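Local atomic coordinates of FEZ-1 protein (Fluoribacter gormanii, PDB entry 5WCK), a protein that probably hydrolyses beta-lactam antibiotics, as a monomeric subclass B3 metallo-beta-lactamase with two zinc ions bound. Residues P7-F11 / L221-Y225; T32-I37 / L136-L141; Q166-I172 / M206-L212. The protein carries 2 engineered substitutions. The contacts are given in a common frame with arbitrary orientation. Numbering follows the deposited sequence.

Contact 1 of 3, residues P7-F11 / L221-Y225; sequences PFPPF and LKNKY
The ring of F8 lies over the side chain of L221, whose CD2 sits 3.8 Å from the F8 ring centroid, 7° off the normal: a CH-pi contact. F8 has chi1 t. It also turns its edge toward the face of Y225, with centroids 5.1 Å apart and planes at 72°. Segment 7-11 is an extended, proline-rich chain leading into strand 11-14. Segment 221-225 is the first turn of helix 221-229, with Y225 N hydrogen-bonded to L221 O at 2.8 Å. CA atoms pair F8 with K222 at 9.1 Å and F11 with Y225 at 8.7 Å. F8, F11 and Y225 form an aromatic cluster that joins the N-terminal segment to this helix. F11 (chi1 p) meets Y225 obliquely, CD1 to CD1 3.5 Å, and its CZ is 3.7 Å from L221 CD1. F236 and Y19 also meet the F11 ring. P9 CG packs 3.5 Å from Y225 CZ. One water bridges Y225 OH and P10 O, 2.8 Å from each.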
ATOM      1  N   PRO A   7       5.631  14.916  -8.683  1.00 12.82           N
ATOM      2  CA  PRO A   7       6.263  14.946  -7.374  1.00 12.03           C
ATOM      3  C   PRO A   7       5.349  15.574  -6.313  1.00 10.15           C
ATOM      4  O   PRO A   7       4.446  16.389  -6.602  1.00 15.05           O
ATOM      5  CB  PRO A   7       7.548  15.766  -7.551  1.00 15.06           C
ATOM      6  CG  PRO A   7       7.439  16.415  -8.908  1.00 22.67           C
ATOM      7  CD  PRO A   7       6.416  15.644  -9.705  1.00 14.76           C
ATOM      8  N   PHE A   8       5.588  15.160  -5.071  1.00  8.22           N
ATOM      9  CA  PHE A   8       4.839  15.661  -3.951  1.00  7.67           C
ATOM     10  C   PHE A   8       5.827  15.942  -2.836  1.00  8.33           C
ATOM     11  O   PHE A   8       6.772  15.187  -2.661  1.00  9.10           O
ATOM     12  CB  PHE A   8       3.776  14.657  -3.482  1.00  8.19           C
ATOM     13  CG  PHE A   8       2.704  15.262  -2.618  1.00  6.39           C
ATOM     14  CD1 PHE A   8       1.579  15.850  -3.186  1.00  7.19           C
ATOM     15  CD2 PHE A   8       2.843  15.345  -1.244  1.00  7.31           C
ATOM     16  CE1 PHE A   8       0.618  16.454  -2.399  1.00  8.68           C
ATOM     17  CE2 PHE A   8       1.890  15.970  -0.461  1.00  7.06           C
ATOM     18  CZ  PHE A   8       0.757  16.499  -1.034  1.00  8.03           C
ATOM     19  N   PRO A   9       5.677  17.030  -2.067  1.00  7.67           N
ATOM     20  CA  PRO A   9       6.636  17.318  -0.998  1.00  9.29           C
ATOM     21  C   PRO A   9       6.567  16.266   0.091  1.00  8.03           C
ATOM     22  O   PRO A   9       5.475  15.943   0.569  1.00 10.14           O
ATOM     23  CB  PRO A   9       6.195  18.671  -0.421  1.00 12.65           C
ATOM     24  CG  PRO A   9       4.795  18.881  -0.927  1.00 13.62           C
ATOM     25  CD  PRO A   9       4.649  18.071  -2.191  1.00  9.86           C
ATOM     26  N   PRO A  10       7.711  15.698   0.527  1.00  8.11           N
ATOM     27  CA  PRO A  10       7.688  14.705   1.599  1.00  8.34           C
ATOM     28  C   PRO A  10       7.419  15.385   2.946  1.00  8.88           C
ATOM     29  O   PRO A  10       7.719  16.584   3.121  1.00  9.84           O
ATOM     30  CB  PRO A  10       9.085  14.083   1.508  1.00  9.34           C
ATOM     31  CG  PRO A  10       9.965  15.231   1.017  1.00 10.07           C
ATOM     32  CD  PRO A  10       9.075  15.977   0.041  1.00 11.36           C
ATOM     33  N   PHE A  11       6.868  14.641   3.910  1.00  7.12           N
ATOM     34  CA  PHE A  11       6.508  15.213   5.187  1.00  6.48           C
ATOM     35  C   PHE A  11       6.342  14.103   6.223  1.00  8.01           C
ATOM     36  O   PHE A  11       6.190  12.940   5.850  1.00  9.18           O
ATOM     37  CB  PHE A  11       5.237  16.070   5.099  1.00  7.31           C
ATOM     38  CG  PHE A  11       3.996  15.317   4.702  1.00  6.35           C
ATOM     39  CD1 PHE A  11       3.725  15.081   3.365  1.00  6.95           C
ATOM     40  CD2 PHE A  11       3.122  14.841   5.665  1.00  6.13           C
ATOM     41  CE1 PHE A  11       2.584  14.383   3.006  1.00  7.63           C
ATOM     42  CE2 PHE A  11       1.990  14.136   5.306  1.00  9.32           C
ATOM     43  CZ  PHE A  11       1.735  13.908   3.979  1.00  8.35           C
ATOM     44  N   LEU A 221      -5.068  13.006   0.454  1.00  6.00           N
ATOM     45  CA  LEU A 221      -3.693  13.480   0.730  1.00  5.33           C
ATOM     46  C   LEU A 221      -3.583  14.989   0.497  1.00  7.15           C
ATOM     47  O   LEU A 221      -3.046  15.700   1.339  1.00  6.35           O
ATOM     48  CB  LEU A 221      -2.674  12.753  -0.152  1.00  6.66           C
ATOM     49  CG  LEU A 221      -1.255  13.345  -0.133  1.00  7.00           C
ATOM     50  CD1 LEU A 221      -0.589  13.095   1.203  1.00 10.46           C
ATOM     51  CD2 LEU A 221      -0.404  12.807  -1.273  1.00  8.37           C
ATOM     52  N   LYS A 222      -4.012  15.441  -0.682  1.00  7.23           N
ATOM     53  CA  LYS A 222      -3.738  16.845  -1.052  1.00  6.57           C
ATOM     54  C   LYS A 222      -4.379  17.832  -0.073  1.00  7.19           C
ATOM     55  O   LYS A 222      -3.697  18.736   0.425  1.00  8.67           O
ATOM     56  CB  LYS A 222      -4.210  17.152  -2.475  1.00  6.68           C
ATOM     57  CG  LYS A 222      -3.476  16.396  -3.567  1.00  6.71           C
ATOM     58  CD  LYS A 222      -4.157  16.600  -4.892  1.00  7.59           C
ATOM     59  CE  LYS A 222      -3.468  15.950  -6.058  1.00 10.23           C
ATOM     60  NZ  LYS A 222      -4.291  16.105  -7.274  1.00 10.81           N
ATOM     61  N   ASN A 223      -5.683  17.693   0.200  1.00  6.29           N
ATOM     62  CA  ASN A 223      -6.382  18.636   1.081  1.00  5.51           C
ATOM     63  C   ASN A 223      -5.844  18.518   2.511  1.00  8.38           C
ATOM     64  O   ASN A 223      -5.711  19.510   3.196  1.00  7.13           O
ATOM     65  CB  ASN A 223      -7.901  18.490   1.016  1.00  7.60           C
ATOM     66  CG  ASN A 223      -8.448  18.906  -0.335  1.00 12.30           C
ATOM     67  OD1 ASN A 223      -8.248  20.046  -0.782  1.00 12.37           O
ATOM     68  ND2 ASN A 223      -9.125  17.994  -1.020  1.00 17.32           N
ATOM     69  N   LYS A 224      -5.513  17.302   2.954  1.00  6.97           N
ATOM     70  CA  LYS A 224      -4.990  17.133   4.293  1.00  6.50           C
ATOM     71  C   LYS A 224      -3.595  17.763   4.416  1.00  6.92           C
ATOM     72  O   LYS A 224      -3.271  18.313   5.437  1.00  9.22           O
ATOM     73  CB  LYS A 224      -4.982  15.658   4.670  1.00  6.12           C
ATOM     74  CG  LYS A 224      -6.373  15.127   4.994  1.00  6.32           C
ATOM     75  CD  LYS A 224      -6.396  13.643   5.248  1.00  5.87           C
ATOM     76  CE  LYS A 224      -7.784  13.136   5.581  1.00  6.80           C
ATOM     77  NZ  LYS A 224      -7.853  11.658   5.567  1.00  7.42           N
ATOM     78  N   TYR A 225      -2.751  17.614   3.391  1.00  7.15           N
ATOM     79  CA  TYR A 225      -1.412  18.217   3.391  1.00  6.38           C
ATOM     80  C   TYR A 225      -1.535  19.741   3.495  1.00  9.24           C
ATOM     81  O   TYR A 225      -0.791  20.350   4.235  1.00  9.00           O
ATOM     82  CB  TYR A 225      -0.594  17.854   2.155  1.00  7.89           C
ATOM     83  CG  TYR A 225       0.777  18.478   2.145  1.00  6.44           C
ATOM     84  CD1 TYR A 225       1.790  17.984   2.939  1.00  7.83           C
ATOM     85  CD2 TYR A 225       1.033  19.621   1.400  1.00  9.71           C
ATOM     86  CE1 TYR A 225       3.051  18.567   2.962  1.00 11.16           C
ATOM     87  CE2 TYR A 225       2.286  20.201   1.399  1.00  9.97           C
ATOM     88  CZ  TYR A 225       3.297  19.683   2.183  1.00 12.60           C
ATOM     89  OH  TYR A 225       4.532  20.277   2.175  1.00 13.28           O
TER
HETATM   90  O   HOH W   1       6.649  19.153   3.547  1.00 23.36           O

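Contact 2 of 3, residues T32-I37 / L136-L141; sequences TPRGNI and LGGTVL. With SO4 (sulfate ion), chain F.
This is a turn-to-turn contact between two beta hairpins, one from each sheet of the fold, far from the zinc site. Segment 32-37 turns from strand 28-32 into strand 35-39 through a type I turn, T32 to G35. Segment 136-141 turns from strand 133-136 into strand 139-145 through a type I' turn, L136 to T139. The second turn is closed by L136 N to T139 O at 3.0 Å and T139 N to L136 O at 2.9 Å. The first has G35 N to T32 O at 3.1 Å and a weak T32 N to G35 O at 3.0 Å. T32 OG1 accepts from R34 N at 3.0 Å, an ST turn, and donates to G35 O at 2.6 Å. The backbones come closest at R34 and G137, CA to CA 4.8 Å. A CB on G137 would clash with T32 OG1. L136 (chi1 t, chi2 p) points into the other hairpin: its CD2 lies 3.4 Å from G35 O and 3.9 Å from I37 CG1. Deeper in, I37 CD1 reaches L141 CD2 at 4.3 Å. At the surface, R34 hydrogen-bonds a sulfate, probably from the crystallisation liquor, from NE to O3 at 2.9 Å and from NH2 to O2 at 3.1 Å. The apolar layer that begins with I37 and L141 continues onto L68, between the two facing sheets of the metallo-beta-lactamase alpha-beta/beta-alpha sandwich.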
ATOM      1  N   THR A  32      13.791   4.358  11.948  1.00  7.64           N
ATOM      2  CA  THR A  32      14.134   3.737  13.234  1.00  8.51           C
ATOM      3  C   THR A  32      15.620   3.901  13.497  1.00  6.72           C
ATOM      4  O   THR A  32      16.418   4.136  12.593  1.00  9.52           O
ATOM      5  CB  THR A  32      13.757   2.251  13.316  1.00  7.35           C
ATOM      6  OG1 THR A  32      14.841   1.449  12.832  1.00  8.99           O
ATOM      7  CG2 THR A  32      12.496   1.917  12.546  1.00  8.05           C
ATOM      8  N   PRO A  33      16.033   3.730  14.771  1.00  6.82           N
ATOM      9  CA  PRO A  33      17.456   3.761  15.109  1.00  8.52           C
ATOM     10  C   PRO A  33      18.311   2.693  14.417  1.00  9.53           C
ATOM     11  O   PRO A  33      19.559   2.823  14.414  1.00 12.38           O
ATOM     12  CB  PRO A  33      17.457   3.574  16.627  1.00  9.52           C
ATOM     13  CG  PRO A  33      16.093   4.008  17.066  1.00 12.13           C
ATOM     14  CD  PRO A  33      15.177   3.554  15.952  1.00 10.96           C
ATOM     15  N   ARG A  34      17.670   1.665  13.845  1.00  9.37           N
ATOM     16  CA  ARG A  34      18.373   0.563  13.206  1.00  7.88           C
ATOM     17  C   ARG A  34      18.141   0.561  11.692  1.00  8.85           C
ATOM     18  O   ARG A  34      18.424  -0.450  11.021  1.00 10.96           O
ATOM     19  CB  ARG A  34      17.954  -0.778  13.830  1.00 10.56           C
ATOM     20  CG  ARG A  34      18.126  -0.837  15.346  1.00  9.11           C
ATOM     21  CD  ARG A  34      19.563  -0.628  15.784  1.00 13.50           C
ATOM     22  NE  ARG A  34      20.395  -1.725  15.361  1.00 15.84           N
ATOM     23  CZ  ARG A  34      21.722  -1.757  15.460  1.00 19.55           C
ATOM     24  NH1 ARG A  34      22.396  -0.680  15.844  1.00 16.91           N
ATOM     25  NH2 ARG A  34      22.358  -2.881  15.198  1.00 17.71           N
ATOM     26  N   GLY A  35      17.648   1.683  11.158  1.00 10.01           N
ATOM     27  CA  GLY A  35      17.450   1.837   9.724  1.00  7.54           C
ATOM     28  C   GLY A  35      15.985   2.060   9.407  1.00  7.47           C
ATOM     29  O   GLY A  35      15.144   2.173  10.316  1.00  6.96           O
ATOM     30  N   ASN A  36      15.682   2.111   8.106  1.00  7.50           N
ATOM     31  CA  ASN A  36      14.366   2.562   7.649  1.00  7.29           C
ATOM     32  C   ASN A  36      13.633   1.466   6.874  1.00  7.61           C
ATOM     33  O   ASN A  36      14.258   0.597   6.245  1.00  7.12           O
ATOM     34  CB  ASN A  36      14.520   3.806   6.776  1.00  8.76           C
ATOM     35  CG  ASN A  36      15.312   4.889   7.472  1.00  8.90           C
ATOM     36  OD1 ASN A  36      15.302   4.991   8.708  1.00  9.14           O
ATOM     37  ND2 ASN A  36      16.020   5.680   6.683  1.00  8.13           N
ATOM     38  N   ILE A  37      12.293   1.543   6.901  1.00  5.54           N
ATOM     39  CA  ILE A  37      11.417   0.681   6.124  1.00  4.80           C
ATOM     40  C   ILE A  37      10.738   1.559   5.067  1.00  6.25           C
ATOM     41  O   ILE A  37      10.255   2.646   5.405  1.00  6.81           O
ATOM     42  CB  ILE A  37      10.332   0.023   6.988  1.00  6.03           C
ATOM     43  CG1 ILE A  37      10.941  -0.756   8.161  1.00  7.67           C
ATOM     44  CG2 ILE A  37       9.398  -0.836   6.144  1.00  7.74           C
ATOM     45  CD1 ILE A  37       9.929  -1.260   9.158  1.00  8.75           C
ATOM     46  N   LEU A 136      11.621  -3.494  13.209  1.00  7.01           N
ATOM     47  CA  LEU A 136      12.938  -2.924  13.040  1.00  6.99           C
ATOM     48  C   LEU A 136      13.121  -1.812  14.062  1.00  7.81           C
ATOM     49  O   LEU A 136      12.282  -0.911  14.155  1.00  8.41           O
ATOM     50  CB  LEU A 136      13.113  -2.368  11.620  1.00  7.29           C
ATOM     51  CG  LEU A 136      14.486  -1.812  11.249  1.00  8.45           C
ATOM     52  CD1 LEU A 136      15.566  -2.883  11.260  1.00 12.48           C
ATOM     53  CD2 LEU A 136      14.453  -1.121   9.905  1.00 10.57           C
ATOM     54  N   GLY A 137      14.198  -1.920  14.859  1.00  9.94           N
ATOM     55  CA  GLY A 137      14.540  -0.854  15.779  1.00  8.26           C
ATOM     56  C   GLY A 137      13.440  -0.532  16.782  1.00  9.23           C
ATOM     57  O   GLY A 137      13.355   0.618  17.229  1.00  9.54           O
ATOM     58  N   GLY A 138      12.613  -1.535  17.127  1.00 10.01           N
ATOM     59  CA  GLY A 138      11.519  -1.365  18.072  1.00 10.41           C
ATOM     60  C   GLY A 138      10.194  -0.970  17.439  1.00  9.96           C
ATOM     61  O   GLY A 138       9.168  -0.974  18.115  1.00 11.10           O
ATOM     62  N   THR A 139      10.211  -0.542  16.173  1.00  8.07           N
ATOM     63  CA  THR A 139       8.976  -0.262  15.466  1.00  8.24           C
ATOM     64  C   THR A 139       8.362  -1.580  14.970  1.00  9.43           C
ATOM     65  O   THR A 139       9.084  -2.435  14.465  1.00 10.20           O
ATOM     66  CB  THR A 139       9.217   0.739  14.334  1.00 11.79           C
ATOM     67  OG1 THR A 139       9.533   1.981  14.961  1.00 13.13           O
ATOM     68  CG2 THR A 139       8.002   0.891  13.448  1.00 14.66           C
ATOM     69  N   VAL A 140       7.032  -1.725  15.107  1.00  8.10           N
ATOM     70  CA  VAL A 140       6.334  -2.975  14.774  1.00  9.54           C
ATOM     71  C   VAL A 140       5.209  -2.656  13.785  1.00  9.49           C
ATOM     72  O   VAL A 140       4.246  -1.943  14.164  1.00  9.99           O
ATOM     73  CB  VAL A 140       5.752  -3.649  16.026  1.00 14.38           C
ATOM     74  CG1 VAL A 140       5.000  -4.928  15.657  1.00 14.76           C
ATOM     75  CG2 VAL A 140       6.827  -3.923  17.073  1.00 14.54           C
ATOM     76  N   LEU A 141       5.315  -3.189  12.560  1.00  7.30           N
ATOM     77  CA  LEU A 141       4.256  -3.115  11.543  1.00  7.71           C
ATOM     78  C   LEU A 141       3.584  -4.488  11.508  1.00  8.25           C
ATOM     79  O   LEU A 141       4.255  -5.509  11.705  1.00 10.59           O
ATOM     80  CB  LEU A 141       4.837  -2.799  10.158  1.00  9.54           C
ATOM     81  CG  LEU A 141       5.037  -1.323   9.835  1.00 11.17           C
ATOM     82  CD1 LEU A 141       5.891  -0.642  10.872  1.00 12.59           C
ATOM     83  CD2 LEU A 141       5.678  -1.153   8.460  1.00 15.43           C
TER
HETATM   84  S   SO4 F 304      19.302  -5.039  14.472  0.70 25.30           S
HETATM   85  O1  SO4 F 304      18.282  -4.256  13.783  0.70 29.55           O
HETATM   86  O2  SO4 F 304      20.559  -4.985  13.702  0.70 33.55           O
HETATM   87  O3  SO4 F 304      19.473  -4.426  15.820  0.70 32.76           O
HETATM   88  O4  SO4 F 304      18.964  -6.430  14.715  0.70 23.82           O

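Contact 3 of 3, residues Q166-I172 / M206-L212; sequences QYQAVII and MRCDIFL. With SO4 (sulfate ion), chain H.
Strands 165-172 and 210-213 lie side by side in one sheet, joined by a beta-alpha-beta crossover through helix 192-204. The axes of the segments 166-172 and 210-212 come within 4.9 Å, with 10° between their N-to-C directions. M206 opens the second segment with its SD 3.9 Å from V170 CG1. R207 O accepts from Q168 NE2 at 2.9 Å and touches V170 CG2 at 3.4 Å. C208 turns its CA-to-CB bond away, and its SG, in a disulfide with C242, is 3.8 Å from V170 CG2. D209 (chi1 m) accepts a hydrogen bond on OD2 from Q168 N at 2.8 Å, extending the ladder with a side chain. Q168 O accepts from both D209 N and I210 N, each at 2.9 Å. I210 pairs with A169, CA to CA 4.3 Å. I210 O accepts from V170 N at 2.9 Å, and I210 CD1 packs on Y167 CB at 3.7 Å. F211 pairs with V170 on the other face of the sheet from A169, I210, I171 and L212. Its CE1 meets I172 CD1 at 3.8 Å. L212, paired with I171, donates from N to V170 O at 2.9 Å and accepts on O from I172 N at 3.0 Å.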
ATOM      1  N   GLN A 166      -1.861   8.159  21.389  1.00 16.47           N
ATOM      2  CA  GLN A 166      -1.678   6.892  20.667  1.00 16.72           C
ATOM      3  C   GLN A 166      -2.675   6.812  19.507  1.00 13.66           C
ATOM      4  O   GLN A 166      -3.874   7.005  19.678  1.00 14.55           O
ATOM      5  CB  GLN A 166      -1.946   5.703  21.592  1.00 21.53           C
ATOM      6  CG  GLN A 166      -0.998   5.627  22.783  1.00 29.13           C
ATOM      7  CD  GLN A 166       0.414   5.280  22.380  1.00 36.78           C
ATOM      8  OE1 GLN A 166       0.659   4.296  21.686  1.00 34.78           O
ATOM      9  NE2 GLN A 166       1.367   6.069  22.846  1.00 36.54           N
ATOM     10  N   TYR A 167      -2.184   6.441  18.315  1.00 11.37           N
ATOM     11  CA  TYR A 167      -3.060   6.302  17.156  1.00 12.50           C
ATOM     12  C   TYR A 167      -2.691   5.044  16.372  1.00 10.43           C
ATOM     13  O   TYR A 167      -1.507   4.828  16.131  1.00 11.92           O
ATOM     14  CB  TYR A 167      -2.925   7.497  16.222  1.00 10.17           C
ATOM     15  CG  TYR A 167      -3.204   8.829  16.869  1.00  8.85           C
ATOM     16  CD1 TYR A 167      -4.497   9.244  17.091  1.00 11.79           C
ATOM     17  CD2 TYR A 167      -2.159   9.636  17.302  1.00 15.01           C
ATOM     18  CE1 TYR A 167      -4.757  10.459  17.704  1.00 14.80           C
ATOM     19  CE2 TYR A 167      -2.403  10.847  17.929  1.00 17.54           C
ATOM     20  CZ  TYR A 167      -3.705  11.254  18.127  1.00 17.22           C
ATOM     21  OH  TYR A 167      -3.957  12.445  18.748  1.00 23.84           O
ATOM     22  N   GLN A 168      -3.694   4.285  15.919  1.00  7.98           N
ATOM     23  CA  GLN A 168      -3.470   3.197  14.957  1.00  8.18           C
ATOM     24  C   GLN A 168      -3.503   3.783  13.530  1.00  6.77           C
ATOM     25  O   GLN A 168      -4.514   4.334  13.083  1.00  7.57           O
ATOM     26  CB  GLN A 168      -4.484   2.057  15.114  1.00 10.92           C
ATOM     27  CG  GLN A 168      -4.382   1.008  14.002  1.00 14.87           C
ATOM     28  CD  GLN A 168      -4.598  -0.433  14.408  1.00 27.34           C
ATOM     29  OE1 GLN A 168      -3.906  -0.959  15.283  1.00 31.54           O
ATOM     30  NE2 GLN A 168      -5.499  -1.115  13.709  1.00 15.59           N
ATOM     31  N   ALA A 169      -2.374   3.629  12.824  1.00  6.34           N
ATOM     32  CA  ALA A 169      -2.245   3.966  11.418  1.00  5.86           C
ATOM     33  C   ALA A 169      -2.574   2.720  10.587  1.00  6.62           C
ATOM     34  O   ALA A 169      -2.132   1.617  10.884  1.00  7.74           O
ATOM     35  CB  ALA A 169      -0.859   4.476  11.104  1.00  7.16           C
ATOM     36  N   VAL A 170      -3.340   2.937   9.528  1.00  5.05           N
ATOM     37  CA  VAL A 170      -3.788   1.896   8.646  1.00  4.81           C
ATOM     38  C   VAL A 170      -3.501   2.354   7.209  1.00  5.36           C
ATOM     39  O   VAL A 170      -4.072   3.324   6.750  1.00  6.36           O
ATOM     40  CB  VAL A 170      -5.288   1.599   8.818  1.00  5.90           C
ATOM     41  CG1 VAL A 170      -5.729   0.528   7.836  1.00  7.64           C
ATOM     42  CG2 VAL A 170      -5.661   1.213  10.238  1.00  7.52           C
ATOM     43  N   ILE A 171      -2.618   1.628   6.517  1.00  3.78           N
ATOM     44  CA  ILE A 171      -2.394   1.853   5.080  1.00  4.74           C
ATOM     45  C   ILE A 171      -3.223   0.816   4.306  1.00  5.45           C
ATOM     46  O   ILE A 171      -2.802  -0.347   4.147  1.00  5.34           O
ATOM     47  CB  ILE A 171      -0.894   1.796   4.725  1.00  4.83           C
ATOM     48  CG1 ILE A 171      -0.030   2.715   5.593  1.00  5.57           C
ATOM     49  CG2 ILE A 171      -0.673   2.098   3.244  1.00  6.00           C
ATOM     50  CD1 ILE A 171       1.478   2.443   5.524  1.00  6.14           C
ATOM     51  N   ILE A 172      -4.418   1.218   3.878  1.00  5.68           N
ATOM     52  CA  ILE A 172      -5.339   0.326   3.170  1.00  6.25           C
ATOM     53  C   ILE A 172      -4.679  -0.097   1.855  1.00  6.17           C
ATOM     54  O   ILE A 172      -4.254   0.744   1.051  1.00  7.21           O
ATOM     55  CB  ILE A 172      -6.712   0.993   2.966  1.00  8.24           C
ATOM     56  CG1 ILE A 172      -7.381   1.273   4.316  1.00 10.49           C
ATOM     57  CG2 ILE A 172      -7.593   0.129   2.083  1.00 11.92           C
ATOM     58  CD1 ILE A 172      -8.704   2.001   4.262  1.00 16.41           C
ATOM     59  N   MET A 206     -11.858  -2.996  12.055  1.00  7.62           N
ATOM     60  CA  MET A 206     -10.464  -2.586  12.336  1.00  6.66           C
ATOM     61  C   MET A 206     -10.442  -1.152  12.886  1.00  6.17           C
ATOM     62  O   MET A 206     -10.974  -0.224  12.267  1.00  7.12           O
ATOM     63  CB  MET A 206      -9.599  -2.603  11.064  1.00  7.67           C
ATOM     64  CG  MET A 206      -8.130  -2.339  11.290  1.00  9.67           C
ATOM     65  SD  MET A 206      -7.148  -2.538   9.766  1.00 11.62           S
ATOM     66  CE  MET A 206      -7.045  -4.323   9.721  1.00 16.00           C
ATOM     67  N   ARG A 207      -9.757  -0.968  14.014  1.00  6.28           N
ATOM     68  CA  ARG A 207      -9.462   0.369  14.533  1.00  6.19           C
ATOM     69  C   ARG A 207      -8.632   1.124  13.482  1.00  6.85           C
ATOM     70  O   ARG A 207      -7.665   0.610  12.945  1.00  8.40           O
ATOM     71  CB  ARG A 207      -8.654   0.239  15.824  1.00  8.14           C
ATOM     72  CG  ARG A 207      -8.321   1.548  16.524  0.50  6.97           C
ATOM     73  CD  ARG A 207      -9.466   2.046  17.382  0.50  6.82           C
ATOM     74  NE  ARG A 207      -9.827   1.145  18.463  0.50  7.11           N
ATOM     75  CZ  ARG A 207      -9.227   1.085  19.649  0.50  6.61           C
ATOM     76  NH1 ARG A 207      -9.585   0.150  20.509  0.50 10.78           N
ATOM     77  NH2 ARG A 207      -8.292   1.963  19.983  0.50  6.35           N
ATOM     78  N   CYS A 208      -9.063   2.336  13.188  1.00  6.83           N
ATOM     79  CA  CYS A 208      -8.419   3.138  12.132  1.00  6.35           C
ATOM     80  C   CYS A 208      -8.444   4.604  12.565  1.00  9.47           C
ATOM     81  O   CYS A 208      -9.481   5.255  12.460  1.00 10.56           O
ATOM     82  CB  CYS A 208      -9.156   2.936  10.826  1.00  9.04           C
ATOM     83  SG  CYS A 208      -8.330   3.772   9.444  1.00 12.53           S
ATOM     84  N   ASP A 209      -7.305   5.092  13.042  1.00  7.42           N
ATOM     85  CA  ASP A 209      -7.177   6.489  13.485  1.00  8.11           C
ATOM     86  C   ASP A 209      -6.496   7.308  12.380  1.00  7.07           C
ATOM     87  O   ASP A 209      -7.045   8.306  11.920  1.00 10.54           O
ATOM     88  CB  ASP A 209      -6.418   6.629  14.808  1.00  9.92           C
ATOM     89  CG  ASP A 209      -7.029   5.833  15.957  1.00 12.00           C
ATOM     90  OD1 ASP A 209      -8.231   5.992  16.187  1.00 21.03           O
ATOM     91  OD2 ASP A 209      -6.321   5.018  16.539  1.00  9.88           O
ATOM     92  N   ILE A 210      -5.317   6.879  11.935  1.00  6.27           N
ATOM     93  CA  ILE A 210      -4.571   7.578  10.888  1.00  6.61           C
ATOM     94  C   ILE A 210      -4.792   6.811   9.584  1.00  5.98           C
ATOM     95  O   ILE A 210      -4.374   5.672   9.430  1.00  8.31           O
ATOM     96  CB  ILE A 210      -3.095   7.758  11.261  1.00  8.39           C
ATOM     97  CG1 ILE A 210      -2.970   8.746  12.429  1.00 11.05           C
ATOM     98  CG2 ILE A 210      -2.265   8.237  10.058  1.00  8.28           C
ATOM     99  CD1 ILE A 210      -1.624   8.784  13.057  1.00 11.36           C
ATOM    100  N   PHE A 211      -5.569   7.436   8.718  1.00  4.96           N
ATOM    101  CA  PHE A 211      -6.180   6.836   7.551  1.00  4.72           C
ATOM    102  C   PHE A 211      -5.293   7.055   6.328  1.00  5.82           C
ATOM    103  O   PHE A 211      -5.153   8.179   5.874  1.00  6.32           O
ATOM    104  CB  PHE A 211      -7.574   7.442   7.375  1.00  5.15           C
ATOM    105  CG  PHE A 211      -8.276   7.151   6.076  1.00  5.35           C
ATOM    106  CD1 PHE A 211      -8.057   5.991   5.348  1.00  6.85           C
ATOM    107  CD2 PHE A 211      -9.162   8.078   5.571  1.00  5.69           C
ATOM    108  CE1 PHE A 211      -8.723   5.775   4.148  1.00  8.68           C
ATOM    109  CE2 PHE A 211      -9.807   7.877   4.363  1.00  6.34           C
ATOM    110  CZ  PHE A 211      -9.585   6.728   3.656  1.00  7.48           C
ATOM    111  N   LEU A 212      -4.693   5.978   5.822  1.00  5.19           N
ATOM    112  CA  LEU A 212      -3.766   6.066   4.679  1.00  4.29           C
ATOM    113  C   LEU A 212      -4.125   4.976   3.666  1.00  6.49           C
ATOM    114  O   LEU A 212      -5.041   4.134   3.902  1.00  5.72           O
ATOM    115  CB  LEU A 212      -2.326   5.915   5.183  1.00  5.09           C
ATOM    116  CG  LEU A 212      -1.887   6.933   6.232  1.00  6.35           C
ATOM    117  CD1 LEU A 212      -0.554   6.528   6.852  1.00  5.30           C
ATOM    118  CD2 LEU A 212      -1.787   8.326   5.624  1.00  8.27           C
TER
HETATM  119  S   SO4 H 306      -7.146  12.052  20.664  0.70 28.04           S
HETATM  120  O1  SO4 H 306      -8.179  11.855  19.649  0.70 22.32           O
HETATM  121  O2  SO4 H 306      -6.083  12.924  20.096  0.70 27.83           O
HETATM  122  O3  SO4 H 306      -7.727  12.758  21.840  0.70 26.71           O
HETATM  123  O4  SO4 H 306      -6.581  10.776  21.131  0.70 21.94           O

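In the fold
Contact 1 closes the longest loop, and contacts 2 and 3 follow one another inside it. Contacts 2 and 3 share the five-stranded sheet: contact 2 sits at its 133-136/139-145 hairpin, contact 3 at its other end, strands 165-172 and 210-213. Their centres are 18 Å apart. Contact 2 also takes in the 28-32/35-39 hairpin of the seven-stranded sheet, so it bridges both. Contact 1 touches contact 3, where K224 NZ packs 3.8 Å from F211 CD2; its centre is 18 Å from contact 3 and 23 Å from contact 2. Strand 210-213 leads to H215, a zinc ligand, and then to helix 221-229 of contact 1.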